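Local atomic coordinates of fibronectin type III domain-containing protein (Simiduia agarivorans, PDB entry 6P2K), a protein that probably cleaves the beta-1,4-glucan backbone of xyloglucan, as a family 74 glycoside hydrolase whose catalytic module is built from seven-bladed beta-propellers. Residues Glu410-Gln415 with Lys482-His487; Ile453-Gly458 with Ala519-Val524; Asp513-Pro518 with Ile573-Thr578. All blocks are in the same frame, centred on the assembly; numbering follows the deposited sequence.

Interaction 1. Residues Glu410-Gln415 with Lys482-His487; sequences ENYVIQ and KRLNTH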
loop_
_atom_site.group_PDB
_atom_site.type_symbol
_atom_site.label_atom_id
_atom_site.label_comp_id
_atom_site.label_asym_id
_atom_site.label_seq_id
_atom_site.Cartn_x
_atom_site.Cartn_y
_atom_site.Cartn_z
ATOM N N GLU B 410 -7.090 11.720 24.777
ATOM C CA GLU B 410 -5.833 12.421 24.473
ATOM C C GLU B 410 -6.183 13.749 23.812
ATOM O O GLU B 410 -6.935 14.534 24.417
ATOM C CB GLU B 410 -4.918 11.502 23.661
ATOM C CG GLU B 410 -4.484 10.244 24.394
ATOM C CD GLU B 410 -3.607 9.347 23.546
ATOM O OE1 GLU B 410 -3.349 9.699 22.377
ATOM O OE2 GLU B 410 -3.187 8.282 24.045
ATOM N N ASN B 411 -5.684 14.048 22.611
ATOM C CA ASN B 411 -5.959 15.308 21.927
ATOM C C ASN B 411 -7.307 15.323 21.219
ATOM O O ASN B 411 -7.734 16.389 20.761
ATOM C CB ASN B 411 -4.856 15.598 20.907
ATOM C CG ASN B 411 -4.736 14.500 19.865
ATOM O OD1 ASN B 411 -4.336 13.381 20.177
ATOM N ND2 ASN B 411 -5.101 14.811 18.623
ATOM N N TYR B 412 -7.973 14.177 21.110
ATOM C CA TYR B 412 -9.233 14.066 20.385
ATOM C C TYR B 412 -10.402 14.403 21.302
ATOM O O TYR B 412 -10.474 13.912 22.433
ATOM C CB TYR B 412 -9.406 12.655 19.824
ATOM C CG TYR B 412 -10.729 12.439 19.124
ATOM C CD1 TYR B 412 -10.906 12.815 17.799
ATOM C CD2 TYR B 412 -11.801 11.855 19.789
ATOM C CE1 TYR B 412 -12.120 12.618 17.157
ATOM C CE2 TYR B 412 -13.014 11.661 19.160
ATOM C CZ TYR B 412 -13.167 12.044 17.843
ATOM O OH TYR B 412 -14.369 11.848 17.202
ATOM N N VAL B 413 -11.315 15.239 20.807
ATOM C CA VAL B 413 -12.564 15.554 21.485
ATOM C C VAL B 413 -13.683 15.480 20.459
ATOM O O VAL B 413 -13.510 15.907 19.312
ATOM C CB VAL B 413 -12.538 16.952 22.145
ATOM C CG1 VAL B 413 -13.827 17.198 22.928
ATOM C CG2 VAL B 413 -11.320 17.108 23.048
ATOM N N ILE B 414 -14.827 14.932 20.862
ATOM C CA ILE B 414 -16.021 14.953 20.030
ATOM C C ILE B 414 -17.164 15.553 20.834
ATOM O O ILE B 414 -17.379 15.179 21.993
ATOM C CB ILE B 414 -16.399 13.553 19.502
ATOM C CG1 ILE B 414 -17.707 13.626 18.707
ATOM C CG2 ILE B 414 -16.508 12.542 20.641
ATOM C CD1 ILE B 414 -17.955 12.426 17.820
ATOM N N GLN B 415 -17.867 16.510 20.231
ATOM C CA GLN B 415 -19.167 16.966 20.706
ATOM C C GLN B 415 -20.243 16.328 19.842
ATOM O O GLN B 415 -20.205 16.448 18.615
ATOM C CB GLN B 415 -19.305 18.487 20.623
ATOM C CG GLN B 415 -18.461 19.305 21.565
ATOM C CD GLN B 415 -18.796 20.784 21.455
ATOM O OE1 GLN B 415 -19.963 21.174 21.548
ATOM N NE2 GLN B 415 -17.779 21.614 21.235
ATOM N N LYS B 482 -15.275 4.966 15.269
ATOM C CA LYS B 482 -14.080 5.546 14.660
ATOM C C LYS B 482 -12.862 5.091 15.450
ATOM O O LYS B 482 -12.668 5.510 16.597
ATOM C CB LYS B 482 -14.142 7.074 14.612
ATOM C CG LYS B 482 -12.770 7.714 14.372
ATOM C CD LYS B 482 -12.846 9.224 14.233
ATOM C CE LYS B 482 -13.434 9.622 12.886
ATOM N NZ LYS B 482 -13.470 11.106 12.706
ATOM N N ARG B 483 -12.043 4.242 14.837
ATOM C CA ARG B 483 -10.798 3.827 15.465
ATOM C C ARG B 483 -9.804 4.980 15.443
ATOM O O ARG B 483 -9.534 5.560 14.387
ATOM C CB ARG B 483 -10.227 2.606 14.749
ATOM C CG ARG B 483 -10.979 1.322 15.050
ATOM C CD ARG B 483 -10.652 0.237 14.036
ATOM N NE ARG B 483 -11.375 0.429 12.781
ATOM C CZ ARG B 483 -11.551 -0.522 11.869
ATOM N NH1 ARG B 483 -11.059 -1.738 12.078
ATOM N NH2 ARG B 483 -12.223 -0.258 10.753
ATOM N N LEU B 484 -9.274 5.325 16.614
ATOM C CA LEU B 484 -8.336 6.439 16.739
ATOM C C LEU B 484 -6.911 5.937 16.504
ATOM O O LEU B 484 -6.052 5.935 17.389
ATOM C CB LEU B 484 -8.490 7.112 18.098
ATOM C CG LEU B 484 -9.871 7.727 18.350
ATOM C CD1 LEU B 484 -10.014 8.175 19.800
ATOM C CD2 LEU B 484 -10.121 8.891 17.398
ATOM N N ASN B 485 -6.680 5.495 15.264
ATOM C CA ASN B 485 -5.364 4.990 14.889
ATOM C C ASN B 485 -4.308 6.083 14.967
ATOM O O ASN B 485 -3.173 5.833 15.387
ATOM C CB ASN B 485 -5.410 4.397 13.480
ATOM C CG ASN B 485 -6.247 3.136 13.403
ATOM O OD1 ASN B 485 -6.069 2.210 14.193
ATOM N ND2 ASN B 485 -7.170 3.095 12.449
ATOM N N THR B 486 -4.660 7.303 14.563
ATOM C CA THR B 486 -3.709 8.401 14.522
ATOM C C THR B 486 -4.118 9.603 15.360
ATOM O O THR B 486 -3.313 10.531 15.497
ATOM C CB THR B 486 -3.483 8.869 13.074
ATOM O OG1 THR B 486 -4.717 9.346 12.520
ATOM C CG2 THR B 486 -2.946 7.734 12.216
ATOM N N HIS B 487 -5.324 9.613 15.929
ATOM C CA HIS B 487 -5.855 10.787 16.622
ATOM C C HIS B 487 -5.736 12.021 15.730
ATOM O O HIS B 487 -5.233 13.074 16.129
ATOM C CB HIS B 487 -5.154 11.001 17.966
ATOM C CG HIS B 487 -5.438 9.929 18.972
ATOM N ND1 HIS B 487 -4.833 8.690 18.930
ATOM C CD2 HIS B 487 -6.267 9.905 20.043
ATOM C CE1 HIS B 487 -5.275 7.951 19.933
ATOM N NE2 HIS B 487 -6.144 8.665 20.624
#
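His487 faces Glu410 and Asn411. Its CB lies 3.3 Å from Asn411 OD1, while the adjoining backbone O of His487 takes a hydrogen bond from Asn411 ND2 at 3.0 Å, close to straight (165°) and in the plane of the amide. The same ND2 also donates to Trp426 O. Replacing Asn411 by an alanine would probably leave His487 O and Trp426 O without this donor and open a gap beside His487 CB. Beyond CG, Leu484 of the same segment backs one face of the imidazole with its CB, and Glu410 OE1 comes from the other segment over the opposite face near the rim, its carboxylate 17° from parallel with the ring. At the tip, NE2 is 3.5 Å from Glu410 OE1 without bonding to it; its hydrogen bond is with His409. The two segments belong to consecutive propeller blades, the sheets containing strands 412-417 and 478-483, and between them Leu484 CD2 makes a CH-pi contact over the centre of the Tyr412 ring, 4.0 Å from the centroid. Past the ring, Tyr412 OH approaches Lys482 CD at 4.2 Å, and Glu424 OE2 accepts the hydroxyl's hydrogen bond and forms a salt bridge with Lys482 NZ.

Interaction 2. Residues Ile453-Gly458 with Ala519-Val524; sequences IADAWG and ANPAKV. With PE3 (3,6,9,12,15,18,21,24,27,30,33,36,39-tridecaoxahentetracontane-1,41-diol), chain V.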
loop_
_atom_site.group_PDB
_atom_site.type_symbol
_atom_site.label_atom_id
_atom_site.label_comp_id
_atom_site.label_asym_id
_atom_site.label_seq_id
_atom_site.Cartn_x
_atom_site.Cartn_y
_atom_site.Cartn_z
ATOM N N ILE B 453 -15.922 6.387 24.379
ATOM C CA ILE B 453 -14.661 5.829 23.895
ATOM C C ILE B 453 -14.592 4.365 24.308
ATOM O O ILE B 453 -14.659 4.049 25.502
ATOM C CB ILE B 453 -13.440 6.595 24.432
ATOM C CG1 ILE B 453 -13.606 8.104 24.230
ATOM C CG2 ILE B 453 -12.162 6.095 23.761
ATOM C CD1 ILE B 453 -13.593 8.544 22.777
ATOM N N ALA B 454 -14.441 3.477 23.325
ATOM C CA ALA B 454 -14.338 2.042 23.543
ATOM C C ALA B 454 -12.913 1.568 23.248
ATOM O O ALA B 454 -11.990 2.371 23.070
ATOM C CB ALA B 454 -15.365 1.303 22.682
ATOM N N ASP B 455 -12.740 0.248 23.175
ATOM C CA ASP B 455 -11.422 -0.364 23.014
ATOM C C ASP B 455 -11.529 -1.519 22.024
ATOM O O ASP B 455 -12.158 -2.538 22.325
ATOM C CB ASP B 455 -10.885 -0.852 24.358
ATOM C CG ASP B 455 -9.737 -1.820 24.207
ATOM O OD1 ASP B 455 -8.754 -1.457 23.534
ATOM O OD2 ASP B 455 -9.817 -2.939 24.756
ATOM N N ALA B 456 -10.906 -1.368 20.857
ATOM C CA ALA B 456 -10.925 -2.386 19.807
ATOM C C ALA B 456 -9.519 -2.964 19.658
ATOM O O ALA B 456 -8.675 -2.394 18.959
ATOM C CB ALA B 456 -11.427 -1.800 18.490
ATOM N N TRP B 457 -9.280 -4.104 20.307
ATOM C CA TRP B 457 -7.983 -4.779 20.267
ATOM C C TRP B 457 -6.853 -3.840 20.683
ATOM O O TRP B 457 -5.767 -3.846 20.102
ATOM C CB TRP B 457 -7.695 -5.365 18.880
ATOM C CG TRP B 457 -8.767 -6.249 18.301
ATOM C CD1 TRP B 457 -9.365 -6.106 17.081
ATOM C CD2 TRP B 457 -9.338 -7.428 18.889
ATOM N NE1 TRP B 457 -10.277 -7.111 16.879
ATOM C CE2 TRP B 457 -10.283 -7.935 17.974
ATOM C CE3 TRP B 457 -9.146 -8.099 20.103
ATOM C CZ2 TRP B 457 -11.036 -9.080 18.232
ATOM C CZ3 TRP B 457 -9.898 -9.237 20.359
ATOM C CH2 TRP B 457 -10.830 -9.715 19.426
ATOM N N GLY B 458 -7.114 -3.008 21.689
ATOM C CA GLY B 458 -6.108 -2.103 22.198
ATOM C C GLY B 458 -6.093 -0.724 21.570
ATOM O O GLY B 458 -5.348 0.144 22.040
ATOM N N ALA B 519 -15.279 -1.716 33.182
ATOM C CA ALA B 519 -14.600 -2.955 33.540
ATOM C C ALA B 519 -14.072 -3.679 32.310
ATOM O O ALA B 519 -13.083 -4.415 32.403
ATOM C CB ALA B 519 -15.544 -3.865 34.323
ATOM N N ASN B 520 -14.715 -3.484 31.160
ATOM C CA ASN B 520 -14.303 -4.132 29.915
ATOM C C ASN B 520 -14.602 -3.173 28.778
ATOM O O ASN B 520 -15.674 -3.227 28.158
ATOM C CB ASN B 520 -15.016 -5.468 29.710
ATOM C CG ASN B 520 -14.615 -6.159 28.416
ATOM O OD1 ASN B 520 -13.720 -5.705 27.705
ATOM N ND2 ASN B 520 -15.282 -7.265 28.108
ATOM N N PRO B 521 -13.669 -2.269 28.467
ATOM C CA PRO B 521 -13.946 -1.228 27.468
ATOM C C PRO B 521 -14.132 -1.746 26.050
ATOM O O PRO B 521 -14.348 -0.936 25.142
ATOM C CB PRO B 521 -12.717 -0.312 27.566
ATOM C CG PRO B 521 -11.638 -1.185 28.122
ATOM C CD PRO B 521 -12.323 -2.146 29.051
ATOM N N ALA B 522 -14.056 -3.056 25.821
ATOM C CA ALA B 522 -14.451 -3.607 24.532
ATOM C C ALA B 522 -15.954 -3.830 24.440
ATOM O O ALA B 522 -16.477 -4.001 23.333
ATOM C CB ALA B 522 -13.712 -4.922 24.270
ATOM N N LYS B 523 -16.652 -3.822 25.571
ATOM C CA LYS B 523 -18.080 -4.108 25.635
ATOM C C LYS B 523 -18.864 -2.802 25.655
ATOM O O LYS B 523 -18.563 -1.907 26.451
ATOM C CB LYS B 523 -18.396 -4.943 26.878
ATOM C CG LYS B 523 -19.876 -5.166 27.147
ATOM C CD LYS B 523 -20.076 -6.254 28.201
ATOM C CE LYS B 523 -19.557 -7.599 27.708
ATOM N NZ LYS B 523 -19.672 -8.671 28.743
ATOM N N VAL B 524 -19.867 -2.695 24.781
ATOM C CA VAL B 524 -20.633 -1.463 24.603
ATOM C C VAL B 524 -22.117 -1.772 24.755
ATOM O O VAL B 524 -22.620 -2.722 24.147
ATOM C CB VAL B 524 -20.360 -0.812 23.230
ATOM C CG1 VAL B 524 -21.038 0.549 23.147
ATOM C CG2 VAL B 524 -18.857 -0.684 22.978
HETATM O O43 PE3 V . -6.532 1.725 24.355
HETATM C C42 PE3 V . -7.471 1.678 25.432
HETATM C C41 PE3 V . -8.590 2.694 25.191
HETATM O O40 PE3 V . -9.492 2.608 26.301
HETATM C C39 PE3 V . -10.567 3.546 26.165
HETATM C C38 PE3 V . -11.489 3.404 27.369
HETATM O O37 PE3 V . -10.759 3.671 28.581
#
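A backbone-led contact joins Asp455 and Ala454, near the end of a blade's first strand, to Pro521 and Ala522 in a beta turn of the next propeller blade. That turn, type I from Asn520 to Lys523, connects strands 511-516 and 524-528. Its carbonyl Pro521 O receives Asp455 N at 2.8 Å, but the bend at the hydrogen (121°) makes the bond weak. One residue on, Ala522 CA lies 3.4 Å from Asp455 O in a CA-H...O contact, with Ala522 CB against the same oxygen.

Small side chains flank these backbone contacts. The CB atoms of Asp455 and Pro521 meet at 3.7 Å, and Ala454 CB touches Val524 CG2 at 4.0 Å. Asp455 CG lies anti to the backbone N (chi1 164°); of the carboxylate, OD1 accepts a weak bond from Gly458 N within the same segment. The turn is braced from within by Lys523 N to Asn520 O and by an Asx turn, in which Ala522 N reaches Asn520 OD1 at 3.3 Å from above the carbonyl plane. A polyethylene glycol fragment runs past the strand, its O43 donating to Gly458 O at 3.0 Å and its C38 touching Pro521 CB.

With one weak bond, a CA-H...O contact and short side chains, the fit between the blades depends on close backbone approach.

Interaction 3. Residues Asp513-Pro518 with Ile573-Thr578; sequences DVAVSP and IAPHPT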
loop_
_atom_site.group_PDB
_atom_site.type_symbol
_atom_site.label_atom_id
_atom_site.label_comp_id
_atom_site.label_asym_id
_atom_site.label_seq_id
_atom_site.Cartn_x
_atom_site.Cartn_y
_atom_site.Cartn_z
ATOM N N ASP B 513 -28.947 6.533 24.562
ATOM C CA ASP B 513 -27.606 6.551 25.124
ATOM C C ASP B 513 -26.845 5.312 24.678
ATOM O O ASP B 513 -27.426 4.265 24.380
ATOM C CB ASP B 513 -27.596 6.653 26.658
ATOM C CG ASP B 513 -26.242 7.131 27.217
ATOM O OD1 ASP B 513 -25.599 8.050 26.637
ATOM O OD2 ASP B 513 -25.825 6.586 28.264
ATOM N N VAL B 514 -25.531 5.481 24.606
ATOM C CA VAL B 514 -24.566 4.441 24.288
ATOM C C VAL B 514 -23.456 4.578 25.315
ATOM O O VAL B 514 -22.949 5.683 25.530
ATOM C CB VAL B 514 -24.008 4.603 22.860
ATOM C CG1 VAL B 514 -22.849 3.653 22.619
ATOM C CG2 VAL B 514 -25.107 4.423 21.819
ATOM N N ALA B 515 -23.095 3.478 25.973
ATOM C CA ALA B 515 -22.122 3.567 27.052
ATOM C C ALA B 515 -21.200 2.359 27.049
ATOM O O ALA B 515 -21.634 1.228 26.806
ATOM C CB ALA B 515 -22.816 3.698 28.416
ATOM N N VAL B 516 -19.926 2.615 27.340
ATOM C CA VAL B 516 -18.879 1.601 27.357
ATOM C C VAL B 516 -18.674 1.127 28.790
ATOM O O VAL B 516 -18.681 1.931 29.734
ATOM C CB VAL B 516 -17.577 2.172 26.763
ATOM C CG1 VAL B 516 -16.466 1.157 26.821
ATOM C CG2 VAL B 516 -17.810 2.634 25.329
ATOM N N SER B 517 -18.506 -0.177 28.961
ATOM C CA SER B 517 -18.246 -0.731 30.288
ATOM C C SER B 517 -16.849 -0.353 30.755
ATOM O O SER B 517 -15.872 -0.684 30.072
ATOM C CB SER B 517 -18.389 -2.250 30.266
ATOM O OG SER B 517 -17.650 -2.848 31.322
ATOM N N PRO B 518 -16.698 0.325 31.897
ATOM C CA PRO B 518 -15.343 0.605 32.396
ATOM C C PRO B 518 -14.582 -0.653 32.772
ATOM O O PRO B 518 -13.349 -0.663 32.688
ATOM C CB PRO B 518 -15.591 1.502 33.616
ATOM C CG PRO B 518 -16.959 2.075 33.407
ATOM C CD PRO B 518 -17.735 0.996 32.702
ATOM N N ILE B 573 -27.029 5.319 30.396
ATOM C CA ILE B 573 -26.640 3.971 30.789
ATOM C C ILE B 573 -25.378 4.076 31.630
ATOM O O ILE B 573 -24.412 4.736 31.228
ATOM C CB ILE B 573 -26.412 3.065 29.568
ATOM C CG1 ILE B 573 -27.694 2.947 28.741
ATOM C CG2 ILE B 573 -25.933 1.695 30.008
ATOM C CD1 ILE B 573 -27.502 2.194 27.434
ATOM N N ALA B 574 -25.388 3.434 32.799
ATOM C CA ALA B 574 -24.275 3.473 33.744
ATOM C C ALA B 574 -23.810 2.049 34.014
ATOM O O ALA B 574 -24.307 1.390 34.942
ATOM C CB ALA B 574 -24.678 4.176 35.040
ATOM N N PRO B 575 -22.869 1.531 33.228
ATOM C CA PRO B 575 -22.331 0.198 33.510
ATOM C C PRO B 575 -21.553 0.189 34.815
ATOM O O PRO B 575 -20.938 1.184 35.207
ATOM C CB PRO B 575 -21.413 -0.083 32.312
ATOM C CG PRO B 575 -21.828 0.909 31.257
ATOM C CD PRO B 575 -22.266 2.122 32.023
ATOM N N HIS B 576 -21.599 -0.954 35.491
ATOM C CA HIS B 576 -20.950 -1.089 36.786
ATOM C C HIS B 576 -19.445 -0.870 36.634
ATOM O O HIS B 576 -18.843 -1.346 35.665
ATOM C CB HIS B 576 -21.246 -2.471 37.371
ATOM C CG HIS B 576 -20.869 -2.625 38.812
ATOM N ND1 HIS B 576 -19.560 -2.688 39.239
ATOM C CD2 HIS B 576 -21.634 -2.747 39.923
ATOM C CE1 HIS B 576 -19.535 -2.833 40.553
ATOM N NE2 HIS B 576 -20.781 -2.874 40.991
ATOM N N PRO B 577 -18.808 -0.143 37.558
ATOM C CA PRO B 577 -17.405 0.243 37.336
ATOM C C PRO B 577 -16.425 -0.919 37.362
ATOM O O PRO B 577 -15.360 -0.819 36.738
ATOM C CB PRO B 577 -17.130 1.237 38.474
ATOM C CG PRO B 577 -18.155 0.922 39.515
ATOM C CD PRO B 577 -19.375 0.497 38.757
ATOM N N THR B 578 -16.734 -2.014 38.062
ATOM C CA THR B 578 -15.814 -3.144 38.151
ATOM C C THR B 578 -16.424 -4.491 37.790
ATOM O O THR B 578 -15.678 -5.469 37.689
ATOM C CB THR B 578 -15.217 -3.256 39.564
ATOM O OG1 THR B 578 -16.255 -3.563 40.501
ATOM C CG2 THR B 578 -14.535 -1.958 39.972
HETATM O O HOH W 1 -19.187 -2.630 33.442
#
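Ala515 and Pro575 interlock between two neighbouring blades of the beta-propeller, where strands 511-516 and 567-575, the first of their respective sheets, run side by side. The axes of 513-516 and 573-575 come within 6.8 Å and run 13° from parallel, yet what joins them is side chains rather than a backbone ladder, as expected of separate blades.

The main bump is the pyrrolidine ring of Pro575. It settles into a shallow hollow whose wall follows the opposite chain: Ala515 CB meets ring atom CD at 4.0 Å, Val516 O lies 3.6 Å from CG, and Ser517 CA lies 3.8 Å from CB. Pro518 closes the end of the hollow, its own ring crossing that of Pro575 at about a right angle and bringing CD against the same CB. A second, smaller bump points the other way. The methyl of Ala515 presses on the strand of Ile573, with CB 3.4 Å from Ile573 O. Ile573 CB and CG2 lie against this methyl, while CD1 extends the other way to rest near Asp513 O. Phe525, from the strand beside 511-516, packs against both Ile573 and Pro575.

At the Asp513 end the chemistry turns polar. Asp513 has CG anti to its backbone N, and its two carboxylate oxygens divide the work: OD1 binds a zinc ion together with Asp405, while OD2 accepts Ile573 N at 2.8 Å, nearly straight (169°) and on its anti side, which is likely to help fix the orientation of this zinc ligand. At the Ser517 end a single water spans the groove, 2.6 Å from Ser517 OG, which also bonds to Asn520 N, and donating to His576 O over 2.6 Å.

Overall arrangement
The three contacts mark successive junctions between propeller blades. Interaction 1 joins the sheet of strand 412-417 to that of 478-483, interaction 2 joins the latter sheet to the turn after strand 511-516, and interaction 3 carries that strand on to 567-575. Interactions 2 and 3 are buried and touch, Ser517 N lying 3.0 Å from Lys523 O in a probable hydrogen bond; interaction 1 is partly exposed and stands clear of both. The chemistry follows position: aromatic faces and a side-chain amide hydrogen bond in interaction 1, backbone atoms and small side chains in interaction 2, interlocking apolar groups beside a zinc ligand in interaction 3.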